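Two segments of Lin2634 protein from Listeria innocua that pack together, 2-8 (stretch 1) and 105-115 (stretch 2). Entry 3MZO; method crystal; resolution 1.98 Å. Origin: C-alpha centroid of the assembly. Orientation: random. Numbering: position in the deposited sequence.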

# COMPACT_ATOMS: atom_id res chain seq x y z
N MSE B 2 -28.80 -13.22 -3.97
CA MSE B 2 -28.55 -14.62 -4.43
C MSE B 2 -28.30 -14.63 -5.95
O MSE B 2 -29.10 -14.10 -6.74
CB MSE B 2 -29.73 -15.56 -4.08
CG MSE B 2 -29.67 -17.01 -4.70
SE MSE B 2 -31.02 -18.30 -3.95
CE MSE B 2 -30.00 -18.97 -2.42
N GLY B 3 -27.22 -15.29 -6.35
CA GLY B 3 -26.89 -15.40 -7.75
C GLY B 3 -25.42 -15.67 -7.98
O GLY B 3 -24.56 -15.37 -7.15
N ILE B 4 -25.14 -16.21 -9.15
CA ILE B 4 -23.77 -16.48 -9.53
C ILE B 4 -22.94 -15.17 -9.70
O ILE B 4 -21.75 -15.17 -9.44
CB ILE B 4 -23.75 -17.37 -10.77
CG1 ILE B 4 -24.38 -18.73 -10.43
CG2 ILE B 4 -22.30 -17.56 -11.28
CD1 ILE B 4 -23.68 -19.54 -9.30
N HIS B 5 -23.60 -14.07 -10.08
CA HIS B 5 -22.94 -12.77 -10.17
C HIS B 5 -22.22 -12.43 -8.86
O HIS B 5 -21.03 -12.09 -8.86
CB HIS B 5 -23.93 -11.68 -10.53
CG HIS B 5 -23.44 -10.30 -10.27
ND1 HIS B 5 -22.40 -9.74 -10.97
CD2 HIS B 5 -23.84 -9.38 -9.36
CE1 HIS B 5 -22.19 -8.52 -10.51
NE2 HIS B 5 -23.04 -8.28 -9.53
N GLN B 6 -22.92 -12.60 -7.75
CA GLN B 6 -22.36 -12.31 -6.44
C GLN B 6 -21.18 -13.25 -6.17
O GLN B 6 -20.17 -12.86 -5.61
CB GLN B 6 -23.41 -12.50 -5.31
CG GLN B 6 -24.76 -11.81 -5.52
CD GLN B 6 -24.69 -10.29 -5.49
OE1 GLN B 6 -23.77 -9.70 -4.90
NE2 GLN B 6 -25.68 -9.63 -6.12
N TYR B 7 -21.32 -14.49 -6.59
CA TYR B 7 -20.25 -15.46 -6.39
C TYR B 7 -19.00 -15.06 -7.20
O TYR B 7 -17.87 -15.12 -6.68
CB TYR B 7 -20.72 -16.86 -6.81
CG TYR B 7 -19.58 -17.83 -6.97
CD1 TYR B 7 -18.92 -18.33 -5.86
CD2 TYR B 7 -19.14 -18.24 -8.23
CE1 TYR B 7 -17.86 -19.23 -5.99
CE2 TYR B 7 -18.05 -19.11 -8.38
CZ TYR B 7 -17.42 -19.60 -7.25
OH TYR B 7 -16.37 -20.47 -7.36
N PHE B 8 -19.21 -14.63 -8.45
CA PHE B 8 -18.09 -14.18 -9.28
C PHE B 8 -17.40 -12.96 -8.66
O PHE B 8 -16.17 -12.86 -8.69
CB PHE B 8 -18.56 -13.86 -10.72
CG PHE B 8 -18.82 -15.08 -11.61
CD1 PHE B 8 -18.49 -16.36 -11.22
CD2 PHE B 8 -19.34 -14.91 -12.87
CE1 PHE B 8 -18.71 -17.45 -12.07
CE2 PHE B 8 -19.57 -15.97 -13.72
CZ PHE B 8 -19.25 -17.24 -13.33
N ILE B 105 -23.70 -21.21 1.25
CA ILE B 105 -24.26 -21.87 0.05
C ILE B 105 -25.78 -21.72 -0.00
O ILE B 105 -26.34 -21.42 -1.06
CB ILE B 105 -23.81 -23.36 -0.04
CG1 ILE B 105 -22.28 -23.42 -0.22
CG2 ILE B 105 -24.52 -24.09 -1.19
CD1 ILE B 105 -21.64 -24.73 0.10
N SER B 106 -26.43 -21.91 1.15
CA SER B 106 -27.88 -21.83 1.23
C SER B 106 -28.40 -20.44 0.91
O SER B 106 -29.47 -20.29 0.31
CB SER B 106 -28.37 -22.27 2.62
OG SER B 106 -27.99 -23.60 2.90
N ARG B 107 -27.64 -19.42 1.31
CA ARG B 107 -28.04 -18.01 1.10
C ARG B 107 -27.69 -17.46 -0.26
O ARG B 107 -28.48 -16.74 -0.86
CB ARG B 107 -27.37 -17.10 2.14
CG ARG B 107 -28.21 -16.81 3.35
CD ARG B 107 -27.45 -15.93 4.32
NE ARG B 107 -28.24 -15.64 5.52
N GLU B 108 -26.49 -17.77 -0.75
CA GLU B 108 -25.93 -17.04 -1.89
C GLU B 108 -26.03 -17.75 -3.23
O GLU B 108 -26.11 -17.08 -4.28
CB GLU B 108 -24.46 -16.69 -1.63
CG GLU B 108 -24.20 -15.90 -0.34
CD GLU B 108 -24.88 -14.54 -0.33
OE1 GLU B 108 -24.93 -13.90 -1.41
OE2 GLU B 108 -25.35 -14.12 0.75
N ILE B 109 -26.01 -19.09 -3.23
CA ILE B 109 -25.92 -19.85 -4.49
C ILE B 109 -27.33 -20.22 -4.91
O ILE B 109 -28.13 -20.57 -4.04
CB ILE B 109 -25.06 -21.14 -4.34
CG1 ILE B 109 -23.62 -20.82 -3.88
CG2 ILE B 109 -25.05 -21.95 -5.63
CD1 ILE B 109 -22.73 -20.16 -4.93
N PRO B 110 -27.64 -20.13 -6.22
CA PRO B 110 -28.97 -20.58 -6.64
C PRO B 110 -29.17 -22.07 -6.34
O PRO B 110 -28.22 -22.85 -6.32
CB PRO B 110 -28.98 -20.34 -8.17
CG PRO B 110 -28.03 -19.21 -8.37
CD PRO B 110 -26.91 -19.51 -7.35
N ALA B 111 -30.44 -22.41 -6.12
CA ALA B 111 -30.87 -23.75 -5.72
C ALA B 111 -30.31 -24.83 -6.64
O ALA B 111 -29.72 -25.81 -6.15
CB ALA B 111 -32.42 -23.79 -5.67
N THR B 112 -30.44 -24.64 -7.97
CA THR B 112 -29.95 -25.64 -8.94
C THR B 112 -28.48 -26.00 -8.73
O THR B 112 -28.09 -27.10 -9.07
CB THR B 112 -29.96 -25.15 -10.41
OG1 THR B 112 -31.28 -24.84 -10.81
CG2 THR B 112 -29.37 -26.22 -11.35
N PHE B 113 -27.68 -25.06 -8.23
CA PHE B 113 -26.23 -25.26 -8.09
C PHE B 113 -25.78 -25.53 -6.66
O PHE B 113 -24.58 -25.78 -6.46
CB PHE B 113 -25.46 -24.05 -8.68
CG PHE B 113 -25.64 -23.90 -10.16
CD1 PHE B 113 -25.03 -24.79 -11.05
CD2 PHE B 113 -26.46 -22.89 -10.68
CE1 PHE B 113 -25.22 -24.69 -12.43
CE2 PHE B 113 -26.64 -22.78 -12.07
CZ PHE B 113 -26.02 -23.68 -12.93
N GLN B 114 -26.70 -25.49 -5.68
CA GLN B 114 -26.27 -25.68 -4.28
C GLN B 114 -25.56 -27.02 -4.07
O GLN B 114 -24.51 -27.05 -3.39
CB GLN B 114 -27.41 -25.48 -3.29
CG GLN B 114 -27.75 -24.01 -3.10
CD GLN B 114 -28.80 -23.75 -2.06
OE1 GLN B 114 -29.14 -24.64 -1.27
NE2 GLN B 114 -29.30 -22.52 -2.01
N PRO B 115 -26.09 -28.13 -4.66
CA PRO B 115 -25.45 -29.42 -4.42
C PRO B 115 -24.02 -29.46 -4.92
O PRO B 115 -23.13 -29.93 -4.19
CB PRO B 115 -26.36 -30.41 -5.19
CG PRO B 115 -27.75 -29.79 -5.11
CD PRO B 115 -27.41 -28.28 -5.32

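No two touching residues are closer than 102 positions in the chain, and the two stretches bury 432 Å² between them. Stretch 1 begins as an extended lead and becomes a helix from Ile-4 onward. Stretch 2 is the end of one helix, a turn, a short 3-10 segment and the start of another helix. The lead of stretch 1 lies against the place where the first of these helices ends. The nearest CA atoms are those of Met-2 and Glu-108, 4.4 Å apart.

Met-2 accounts for more of the contact than any other residue, with 117 Å² covered. It is modelled as selenomethionine. Its CA-to-CB bond points sideways to stretch 2, but the end of the side chain comes nearer. Chi1 and chi2 are both t, so the chain is extended, and chi3 near -87° turns the terminal methyl inward. Met-2 CE then lies 3.1 Å from Ser-106 O, 3.1 Å from Arg-107 O and 2.9 Å from Ile-109 O. Two of these carbonyl oxygens belong to the last turn of the helix and the third to the residue just after it, and the approaches are close for a methyl carbon. Gln-114 NE2 is 3.6 Å from Met-2 CE. Gln-114 NE2 also donates a hydrogen bond to Ile-109 O (3.0 Å), which ties the turn together beside the methyl. A long, unbranched side chain suits this place because it can reach along the turn to the helix end.

Glu-108 contributes 52 Å², and its backbone provides the one hydrogen bond across the stretches. Gly-3 N donates to Glu-108 O at 3.0 Å, with an angle of 155° at the hydrogen. Met-2 CA adds a CA-H...O contact to the same Glu-108 O at 3.5 Å. One carbonyl thus holds two successive residues of the lead. The carboxylate has only a loose contact across the stretches, with Glu-108 OE1 4.4 Å from Gln-6 CB. Glu-108 OE2 is hydrogen-bonded elsewhere in the structure.

Gly-3 is buried and sits at the N-cap position of the stretch 1 helix. Its phi/psi of 157/158 would jam a CB against the carbonyl O of Met-2, so the backbone itself calls for glycine. Gly-3 O accepts weak hydrogen bonds from Gln-6 N (3.3 Å) and Tyr-7 N (3.4 Å) in the first turn. Gly-3 therefore joins the helix start to stretch 2.

Ile-4, with 53 Å² covered, begins the apolar part of the contact. Its CB points sideways, but chi1 and chi2, both m, bring the end of the side chain nearer. Ile-4 CD1 packs on Pro-110 CD at 3.8 Å. Pro-110 CG also lies 4.0 Å from Gly-3 CA. The proline ring offers a compact apolar surface to both residues. One helical turn on from Ile-4, Tyr-7 CB meets Ile-109 CD1 at 4.3 Å. Ile-109 points its CB away, yet the end of its side chain comes nearer. Ile-4, Tyr-7 and Ile-109 are all buried, as suits their largely apolar side chains.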